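Local structure of glycosyl hydrolase BlGH5_18 (Bifidobacterium longum subsp. infantis, 7LQX) at residues F66-P70 with F106-L110; D100-F106 with R156-N162; N237-Y243 with Y436-V440. The protein is a glycoside hydrolase of family GH5, subfamily 18, that probably cleaves a glycosidic linkage during bacterial breakdown of N-glycans. All blocks are in the same frame, centred on the assembly; numbering follows the deposited sequence.

Contact 1 (F66-P70 with F106-L110); sequences FPVWP and FQGHL
Two backbone carbonyls grip Gln107 NE2: it donates across the contact to Pro67 O at 2.9 Å, in the carbonyl plane, and also to Asp104 O. These loops follow the second and third strands of the (beta/alpha)8 barrel typical of GH5 enzymes, at the rim where the active site of the family lies, and a polar side chain can clasp them by satisfying main-chain atoms. The Gln107 chain starts beside its own backbone N (chi1 -77°) and bends at the next bond, which brings the amide back to Pro67 O; its other end, OE1, accepts from Asn162 N. The Gln107 backbone joins in. Its O receives Trp69 N at 2.8 Å in a nearly straight bond (170°), the donor standing above the carbonyl plane, and Val68 CA adds a CA-H...O contact to the same oxygen. A water accepts from Gln107 N and returns a weak bond to Pro67 O. The peptide from Gln107 to Gly108 is cis.

Trp69 extends the join with a T-shaped pair: Phe106 CD1 stands over the centre of the indole, 3.4 Å from Trp69 CE2, with the planes at 64°. Trp69 NE1 is held by Gln73, and Leu141 of helix 132-149 touches both side chains. Replacing Trp69 by an alanine is likely to leave the Phe106 edge without its aromatic face and Gln73 OE1 without the indole N-H. At the other end, Phe66 CD1 meets Leu110 CD2 at 4.0 Å.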
loop_
_atom_site.group_PDB
_atom_site.type_symbol
_atom_site.label_atom_id
_atom_site.label_comp_id
_atom_site.label_asym_id
_atom_site.label_seq_id
_atom_site.Cartn_x
_atom_site.Cartn_y
_atom_site.Cartn_z
ATOM N N PHE A 66 13.322 1.551 11.144
ATOM C CA PHE A 66 12.516 0.999 10.064
ATOM C C PHE A 66 11.729 2.050 9.295
ATOM O O PHE A 66 10.579 2.344 9.639
ATOM C CB PHE A 66 11.517 -0.016 10.634
ATOM C CG PHE A 66 12.146 -1.104 11.450
ATOM C CD1 PHE A 66 12.530 -2.280 10.847
ATOM C CD2 PHE A 66 12.359 -0.951 12.805
ATOM C CE1 PHE A 66 13.111 -3.293 11.577
ATOM C CE2 PHE A 66 12.942 -1.967 13.553
ATOM C CZ PHE A 66 13.313 -3.138 12.935
ATOM N N PRO A 67 12.289 2.590 8.211
ATOM C CA PRO A 67 11.466 3.350 7.260
ATOM C C PRO A 67 10.485 2.427 6.549
ATOM O O PRO A 67 10.607 1.200 6.575
ATOM C CB PRO A 67 12.493 3.938 6.287
ATOM C CG PRO A 67 13.642 2.986 6.348
ATOM C CD PRO A 67 13.693 2.492 7.764
ATOM N N VAL A 68 9.490 3.035 5.905
ATOM C CA VAL A 68 8.400 2.305 5.253
ATOM C C VAL A 68 8.465 2.529 3.744
ATOM O O VAL A 68 8.522 3.670 3.272
ATOM C CB VAL A 68 7.042 2.698 5.857
ATOM C CG1 VAL A 68 5.881 2.140 5.051
ATOM C CG2 VAL A 68 6.981 2.215 7.290
ATOM N N TRP A 69 8.451 1.428 2.991
ATOM C CA TRP A 69 8.829 1.457 1.578
ATOM C C TRP A 69 7.893 2.284 0.716
ATOM O O TRP A 69 8.387 3.070 -0.111
ATOM C CB TRP A 69 8.933 0.011 1.081
ATOM C CG TRP A 69 9.557 -0.194 -0.256
ATOM C CD1 TRP A 69 10.147 0.740 -1.059
ATOM C CD2 TRP A 69 9.627 -1.433 -0.955
ATOM N NE1 TRP A 69 10.606 0.144 -2.216
ATOM C CE2 TRP A 69 10.292 -1.193 -2.172
ATOM C CE3 TRP A 69 9.220 -2.739 -0.654
ATOM C CZ2 TRP A 69 10.547 -2.208 -3.092
ATOM C CZ3 TRP A 69 9.476 -3.740 -1.568
ATOM C CH2 TRP A 69 10.133 -3.469 -2.772
ATOM N N PRO A 70 6.565 2.165 0.831
ATOM C CA PRO A 70 5.685 3.002 -0.005
ATOM C C PRO A 70 5.851 4.489 0.222
ATOM O O PRO A 70 5.394 5.269 -0.619
ATOM C CB PRO A 70 4.265 2.525 0.348
ATOM C CG PRO A 70 4.417 1.609 1.535
ATOM C CD PRO A 70 5.829 1.102 1.538
ATOM N N PHE A 106 13.967 -2.003 3.322
ATOM C CA PHE A 106 12.683 -2.321 2.683
ATOM C C PHE A 106 11.702 -2.963 3.659
ATOM O O PHE A 106 11.756 -4.173 3.895
ATOM C CB PHE A 106 12.867 -3.265 1.487
ATOM C CG PHE A 106 13.705 -2.700 0.379
ATOM C CD1 PHE A 106 13.197 -1.741 -0.476
ATOM C CD2 PHE A 106 15.010 -3.140 0.184
ATOM C CE1 PHE A 106 13.979 -1.224 -1.500
ATOM C CE2 PHE A 106 15.790 -2.623 -0.837
ATOM C CZ PHE A 106 15.282 -1.663 -1.668
ATOM N N GLN A 107 10.773 -2.160 4.175
ATOM C CA GLN A 107 9.613 -2.652 4.921
ATOM C C GLN A 107 8.392 -2.246 4.104
ATOM O O GLN A 107 7.995 -1.081 4.155
ATOM C CB GLN A 107 9.542 -2.064 6.330
ATOM C CG GLN A 107 10.523 -2.692 7.307
ATOM C CD GLN A 107 11.962 -2.400 6.954
ATOM O OE1 GLN A 107 12.744 -3.311 6.685
ATOM N NE2 GLN A 107 12.324 -1.129 6.961
ATOM N N GLY A 108 7.785 -3.169 3.351
ATOM C CA GLY A 108 8.048 -4.591 3.411
ATOM C C GLY A 108 7.056 -5.248 4.339
ATOM O O GLY A 108 5.855 -5.266 4.069
ATOM N N HIS A 109 7.534 -5.738 5.477
ATOM C CA HIS A 109 6.675 -6.439 6.419
ATOM C C HIS A 109 7.012 -6.026 7.843
ATOM O O HIS A 109 8.173 -6.105 8.254
ATOM C CB HIS A 109 6.834 -7.959 6.312
ATOM C CG HIS A 109 5.864 -8.701 7.164
ATOM N ND1 HIS A 109 4.546 -8.860 6.801
ATOM C CD2 HIS A 109 5.990 -9.263 8.390
ATOM C CE1 HIS A 109 3.911 -9.523 7.749
ATOM N NE2 HIS A 109 4.762 -9.776 8.727
ATOM N N LEU A 110 5.993 -5.600 8.587
ATOM C CA LEU A 110 6.126 -5.279 10.004
ATOM C C LEU A 110 4.903 -5.739 10.781
ATOM O O LEU A 110 3.789 -5.270 10.536
ATOM C CB LEU A 110 6.302 -3.770 10.195
ATOM C CG LEU A 110 7.608 -3.175 9.686
ATOM C CD1 LEU A 110 7.473 -1.679 9.462
ATOM C CD2 LEU A 110 8.733 -3.456 10.663
HETATM O O HOH W 1 11.083 0.629 3.825
#

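Contact 2 (D100-F106 with R156-N162); sequences DAYVDVF and RGLTLGN. With EDO (1,2-ethanediol), chain D.
Asp104 and Thr159 lie alongside each other on the same face of the sheet, Asp104 OD1 3.5 Å from Thr159 CB. Thr159 turns OG1 beside its backbone N (chi1 -58°), which puts CG2 on the far side from N and near Asp104 OD2; OG1 shares a water with Asp104 OD1, at 2.7 Å from each oxygen. Between the strands the main chains are bonded: Thr159 N donates to Val103 O, Val105 N to Thr159 O at 2.9 Å, and, past the strands, Phe106 N to Leu160 O. Leu160 O also lies 3.1 Å from Phe106 CD2. At the opposite end of the strands Arg156 N donates to Ala101 O at 2.9 Å, and in the conformer described, Arg156 lays CB over one face of the Tyr102 ring, offset toward its rim. These are the third and fourth parallel strands of the (beta/alpha)8 barrel, crossing at -22°, and Asn162 probably begins the Asn-Glu pair that in GH5 enzymes carries the acid/base at the end of the fourth strand. Asn162 ND2 holds a 1,2-ethanediol, probably from the crystallisation liquor, through O1 at 2.9 Å; the same molecule bonds to Glu276. Further out, Thr159 OG1 reaches Gln275 inside the barrel, while Arg64 NH2 positions both strand ends, salt-bridged to Asp104 OD2 and bonded to Asn162 OD1.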
loop_
_atom_site.group_PDB
_atom_site.type_symbol
_atom_site.label_atom_id
_atom_site.label_comp_id
_atom_site.label_asym_id
_atom_site.label_seq_id
_atom_site.Cartn_x
_atom_site.Cartn_y
_atom_site.Cartn_z
ATOM N N ASP A 100 24.502 4.317 18.321
ATOM C CA ASP A 100 24.622 3.948 16.921
ATOM C C ASP A 100 23.250 3.595 16.357
ATOM O O ASP A 100 22.304 3.305 17.094
ATOM C CB ASP A 100 25.556 2.752 16.768
ATOM C CG ASP A 100 26.969 3.085 17.165
ATOM O OD1 ASP A 100 27.482 4.115 16.691
ATOM O OD2 ASP A 100 27.549 2.340 17.975
ATOM N N ALA A 101 23.137 3.652 15.036
ATOM C CA ALA A 101 21.897 3.296 14.366
ATOM C C ALA A 101 22.176 2.337 13.221
ATOM O O ALA A 101 23.128 2.527 12.458
ATOM C CB ALA A 101 21.177 4.545 13.847
ATOM N N TYR A 102 21.359 1.294 13.136
ATOM C CA TYR A 102 21.303 0.352 12.025
ATOM C C TYR A 102 19.943 0.521 11.360
ATOM O O TYR A 102 18.929 0.663 12.046
ATOM C CB TYR A 102 21.474 -1.078 12.559
ATOM C CG TYR A 102 22.837 -1.309 13.169
ATOM C CD1 TYR A 102 23.111 -0.902 14.459
ATOM C CD2 TYR A 102 23.862 -1.885 12.431
ATOM C CE1 TYR A 102 24.366 -1.071 15.011
ATOM C CE2 TYR A 102 25.123 -2.067 12.978
ATOM C CZ TYR A 102 25.368 -1.656 14.271
ATOM O OH TYR A 102 26.621 -1.819 14.826
ATOM N N VAL A 103 19.908 0.560 10.028
ATOM C CA VAL A 103 18.682 0.870 9.294
ATOM C C VAL A 103 18.314 -0.312 8.408
ATOM O O VAL A 103 19.174 -0.855 7.708
ATOM C CB VAL A 103 18.868 2.138 8.437
ATOM C CG1 VAL A 103 17.619 2.430 7.620
ATOM C CG2 VAL A 103 19.220 3.323 9.303
ATOM N N ASP A 104 17.040 -0.707 8.422
ATOM C CA ASP A 104 16.521 -1.703 7.491
ATOM C C ASP A 104 15.880 -0.963 6.318
ATOM O O ASP A 104 15.043 -0.078 6.535
ATOM C CB ASP A 104 15.443 -2.572 8.140
ATOM C CG ASP A 104 16.001 -3.705 8.970
ATOM O OD1 ASP A 104 16.889 -3.471 9.813
ATOM O OD2 ASP A 104 15.516 -4.846 8.796
ATOM N N VAL A 105 16.226 -1.344 5.081
ATOM C CA VAL A 105 15.837 -0.512 3.941
ATOM C C VAL A 105 14.384 -0.739 3.528
ATOM O O VAL A 105 13.642 0.232 3.346
ATOM C CB VAL A 105 16.787 -0.664 2.740
ATOM C CG1 VAL A 105 16.298 0.213 1.575
ATOM C CG2 VAL A 105 18.202 -0.301 3.131
ATOM N N PHE A 106 13.967 -2.003 3.322
ATOM C CA PHE A 106 12.683 -2.321 2.683
ATOM C C PHE A 106 11.702 -2.963 3.659
ATOM O O PHE A 106 11.756 -4.173 3.895
ATOM C CB PHE A 106 12.867 -3.265 1.487
ATOM C CG PHE A 106 13.705 -2.700 0.379
ATOM C CD1 PHE A 106 13.197 -1.741 -0.476
ATOM C CD2 PHE A 106 15.010 -3.140 0.184
ATOM C CE1 PHE A 106 13.979 -1.224 -1.500
ATOM C CE2 PHE A 106 15.790 -2.623 -0.837
ATOM C CZ PHE A 106 15.282 -1.663 -1.668
ATOM N N ARG A 156 25.795 2.886 11.302
ATOM C CA ARG A 156 26.719 1.765 11.255
ATOM C C ARG A 156 26.507 0.856 10.054
ATOM O O ARG A 156 27.441 0.140 9.672
ATOM C CB ARG A 156 26.613 0.937 12.542
ATOM C CG ARG A 156 27.045 1.680 13.803
ATOM C CD ARG A 156 28.557 1.666 14.024
ATOM N NE ARG A 156 29.298 2.469 13.054
ATOM C CZ ARG A 156 29.339 3.799 13.055
ATOM N NH1 ARG A 156 28.660 4.482 13.964
ATOM N NH2 ARG A 156 30.043 4.443 12.132
ATOM N N GLY A 157 25.337 0.860 9.455
ATOM C CA GLY A 157 25.088 -0.015 8.325
ATOM C C GLY A 157 23.624 -0.343 8.178
ATOM O O GLY A 157 22.756 0.164 8.891
ATOM N N LEU A 158 23.344 -1.221 7.228
ATOM C CA LEU A 158 21.962 -1.487 6.882
ATOM C C LEU A 158 21.718 -2.967 6.660
ATOM O O LEU A 158 22.615 -3.732 6.279
ATOM C CB LEU A 158 21.529 -0.668 5.656
ATOM C CG LEU A 158 22.293 -0.906 4.354
ATOM C CD1 LEU A 158 21.805 -2.164 3.663
ATOM C CD2 LEU A 158 22.160 0.302 3.431
ATOM N N THR A 159 20.473 -3.348 6.930
ATOM C CA THR A 159 19.923 -4.650 6.598
ATOM C C THR A 159 18.995 -4.406 5.415
ATOM O O THR A 159 18.275 -3.404 5.386
ATOM C CB THR A 159 19.120 -5.175 7.778
ATOM O OG1 THR A 159 19.971 -5.235 8.929
ATOM C CG2 THR A 159 18.575 -6.562 7.531
ATOM N N LEU A 160 19.004 -5.303 4.431
ATOM C CA LEU A 160 18.218 -5.038 3.229
ATOM C C LEU A 160 16.749 -4.796 3.561
ATOM O O LEU A 160 16.111 -3.912 2.982
ATOM C CB LEU A 160 18.370 -6.172 2.221
ATOM C CG LEU A 160 19.788 -6.402 1.718
ATOM C CD1 LEU A 160 19.797 -7.519 0.684
ATOM C CD2 LEU A 160 20.408 -5.150 1.133
ATOM N N GLY A 161 16.188 -5.565 4.485
ATOM C CA GLY A 161 14.812 -5.347 4.906
ATOM C C GLY A 161 14.403 -6.422 5.889
ATOM O O GLY A 161 14.995 -7.503 5.941
ATOM N N ASN A 162 13.362 -6.121 6.653
ATOM C CA ASN A 162 12.971 -7.023 7.727
ATOM C C ASN A 162 12.283 -8.264 7.171
ATOM O O ASN A 162 11.205 -8.158 6.584
ATOM C CB ASN A 162 12.018 -6.286 8.657
ATOM C CG ASN A 162 11.626 -7.109 9.835
ATOM O OD1 ASN A 162 12.484 -7.599 10.562
ATOM N ND2 ASN A 162 10.327 -7.304 10.026
HETATM C C1 EDO D . 9.378 -8.041 13.702
HETATM O O1 EDO D . 10.259 -8.486 12.669
HETATM C C2 EDO D . 8.385 -7.058 13.089
HETATM O O2 EDO D . 7.678 -7.728 12.033
HETATM O O HOH W 2 19.457 -2.857 10.199
HETATM O O HOH W 3 10.327 -5.898 5.516
#

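Contact 3 (N237-Y243 with Y436-V440)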
loop_
_atom_site.group_PDB
_atom_site.type_symbol
_atom_site.label_atom_id
_atom_site.label_comp_id
_atom_site.label_asym_id
_atom_site.label_seq_id
_atom_site.Cartn_x
_atom_site.Cartn_y
_atom_site.Cartn_z
ATOM N N ASN A 237 6.700 -19.655 17.952
ATOM C CA ASN A 237 6.827 -20.507 16.781
ATOM C C ASN A 237 6.605 -21.982 17.071
ATOM O O ASN A 237 6.993 -22.824 16.248
ATOM C CB ASN A 237 8.220 -20.330 16.169
ATOM C CG ASN A 237 9.333 -20.864 17.060
ATOM O OD1 ASN A 237 9.097 -21.392 18.145
ATOM N ND2 ASN A 237 10.565 -20.730 16.585
ATOM N N GLY A 238 6.003 -22.319 18.206
ATOM C CA GLY A 238 5.802 -23.689 18.610
ATOM C C GLY A 238 6.656 -24.102 19.783
ATOM O O GLY A 238 6.373 -25.128 20.410
ATOM N N THR A 239 7.698 -23.335 20.098
ATOM C CA THR A 239 8.586 -23.721 21.184
ATOM C C THR A 239 7.882 -23.596 22.530
ATOM O O THR A 239 7.861 -24.545 23.318
ATOM C CB THR A 239 9.858 -22.879 21.144
ATOM O OG1 THR A 239 10.512 -23.074 19.885
ATOM C CG2 THR A 239 10.791 -23.297 22.243
ATOM N N ALA A 240 7.294 -22.434 22.814
ATOM C CA ALA A 240 6.566 -22.288 24.069
ATOM C C ALA A 240 5.376 -23.236 24.122
ATOM O O ALA A 240 5.097 -23.837 25.166
ATOM C CB ALA A 240 6.109 -20.847 24.259
ATOM N N GLN A 241 4.664 -23.387 23.005
ATOM C CA GLN A 241 3.476 -24.230 23.006
ATOM C C GLN A 241 3.833 -25.695 23.223
ATOM O O GLN A 241 3.158 -26.401 23.984
ATOM C CB GLN A 241 2.721 -24.070 21.688
ATOM C CG GLN A 241 2.227 -22.659 21.410
ATOM C CD GLN A 241 3.148 -21.869 20.509
ATOM O OE1 GLN A 241 4.369 -21.918 20.645
ATOM N NE2 GLN A 241 2.568 -21.128 19.583
ATOM N N GLY A 242 4.875 -26.175 22.548
ATOM C CA GLY A 242 5.190 -27.591 22.587
ATOM C C GLY A 242 5.938 -28.024 23.826
ATOM O O GLY A 242 5.743 -29.145 24.307
ATOM N N TYR A 243 6.809 -27.160 24.357
ATOM C CA TYR A 243 7.612 -27.500 25.523
ATOM C C TYR A 243 7.155 -26.818 26.799
ATOM O O TYR A 243 7.487 -27.304 27.887
ATOM C CB TYR A 243 9.090 -27.169 25.276
ATOM C CG TYR A 243 9.609 -27.891 24.072
ATOM C CD1 TYR A 243 9.957 -29.229 24.145
ATOM C CD2 TYR A 243 9.711 -27.252 22.850
ATOM C CE1 TYR A 243 10.406 -29.906 23.041
ATOM C CE2 TYR A 243 10.162 -27.922 21.744
ATOM C CZ TYR A 243 10.497 -29.249 21.843
ATOM O OH TYR A 243 10.941 -29.898 20.723
ATOM N N TYR A 436 5.991 -29.184 16.338
ATOM C CA TYR A 436 5.370 -28.059 17.028
ATOM C C TYR A 436 5.398 -26.773 16.214
ATOM O O TYR A 436 4.587 -25.876 16.457
ATOM C CB TYR A 436 6.058 -27.802 18.368
ATOM C CG TYR A 436 6.075 -28.991 19.300
ATOM C CD1 TYR A 436 4.943 -29.779 19.487
ATOM C CD2 TYR A 436 7.230 -29.332 19.991
ATOM C CE1 TYR A 436 4.965 -30.873 20.349
ATOM C CE2 TYR A 436 7.259 -30.416 20.850
ATOM C CZ TYR A 436 6.133 -31.187 21.020
ATOM O OH TYR A 436 6.193 -32.261 21.876
ATOM N N TYR A 437 6.328 -26.649 15.278
ATOM C CA TYR A 437 6.346 -25.502 14.383
ATOM C C TYR A 437 5.171 -25.571 13.431
ATOM O O TYR A 437 4.453 -24.585 13.234
ATOM C CB TYR A 437 7.636 -25.579 13.582
ATOM C CG TYR A 437 8.039 -24.396 12.751
ATOM C CD1 TYR A 437 8.390 -23.191 13.339
ATOM C CD2 TYR A 437 8.167 -24.518 11.376
ATOM C CE1 TYR A 437 8.816 -22.128 12.576
ATOM C CE2 TYR A 437 8.594 -23.467 10.605
ATOM C CZ TYR A 437 8.923 -22.276 11.206
ATOM O OH TYR A 437 9.369 -21.228 10.437
ATOM N N THR A 438 4.976 -26.739 12.819
ATOM C CA THR A 438 3.929 -26.926 11.829
ATOM C C THR A 438 2.553 -26.859 12.463
ATOM O O THR A 438 1.600 -26.399 11.824
ATOM C CB THR A 438 4.146 -28.277 11.152
ATOM O OG1 THR A 438 4.084 -29.320 12.135
ATOM C CG2 THR A 438 5.512 -28.324 10.489
ATOM N N ALA A 439 2.429 -27.306 13.715
ATOM C CA ALA A 439 1.159 -27.189 14.419
ATOM C C ALA A 439 0.764 -25.732 14.608
ATOM O O ALA A 439 -0.428 -25.420 14.706
ATOM C CB ALA A 439 1.246 -27.894 15.773
ATOM N N VAL A 440 1.740 -24.830 14.661
ATOM C CA VAL A 440 1.457 -23.403 14.778
ATOM C C VAL A 440 0.797 -22.898 13.498
ATOM O O VAL A 440 -0.279 -22.299 13.539
ATOM C CB VAL A 440 2.725 -22.600 15.104
ATOM C CG1 VAL A 440 2.488 -21.116 14.849
ATOM C CG2 VAL A 440 3.124 -22.828 16.542
#
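The helix start that follows the sixth barrel strand meets the last modelled residues of the chain here, at a seam between the barrel and the small C-terminal part built on strands 365-369, 403-407 and 424-426. Tyr436 makes the largest single contribution. One face of its ring is covered by Gly242, whose CA sits 3.6 Å from the ring centroid and only 8° off the normal, a CH-pi contact. The edge of the same ring, at CE2, then stands against the face of Tyr243, 3.6 Å from Tyr243 CZ, with the planes at 87°. A side chain on Gly242 would run into Tyr436 CD2, so the close seat depends on a bare backbone. Tyr243 OH is held by Glu391, and Tyr437 OH by Asp207, which also takes Asn237 ND2.

Where the two backbones come nearest, CA-H...O contacts run both ways: Tyr437 CA to Asn237 O at 3.3 Å and Gly238 CA to Tyr436 O at 3.3 Å. Val440 CG2 closes the end against Gly238 N at 3.4 Å. The turn itself is fixed from within. Asn237, with CG between its backbone N and carbonyl carbon (chi1 68°), offers OD1 to Thr239 OG1 at 2.8 Å and to Thr239 N at 3.1 Å, two grips on one oxygen. With Gly238 at the N-cap of helix 239-243, this bond to the nitrogen two residues on makes an Asx turn leading into a helix.

Overall arrangement
From the N terminus, the chain leaves the second barrel strand at 66-70 and opens contact 1, then opens contact 2 at strand 100-104 before 106-110 closes contact 1; strand 155-159 and the turn after it close contact 2. The two therefore cross, share Phe106, and have centres about 11 Å apart. Gln107 and His109 of contact 1 bond to Asn162 of contact 2, so the ends of the second, third and fourth barrel strands form one bonded cluster. Contact 3 comes later in series, closing a loop of 192 residues that ties the segment after strand 229-233 to the chain's modelled end. Its centre is about 28 Å from that of contact 1, and contact 3 touches neither of the others.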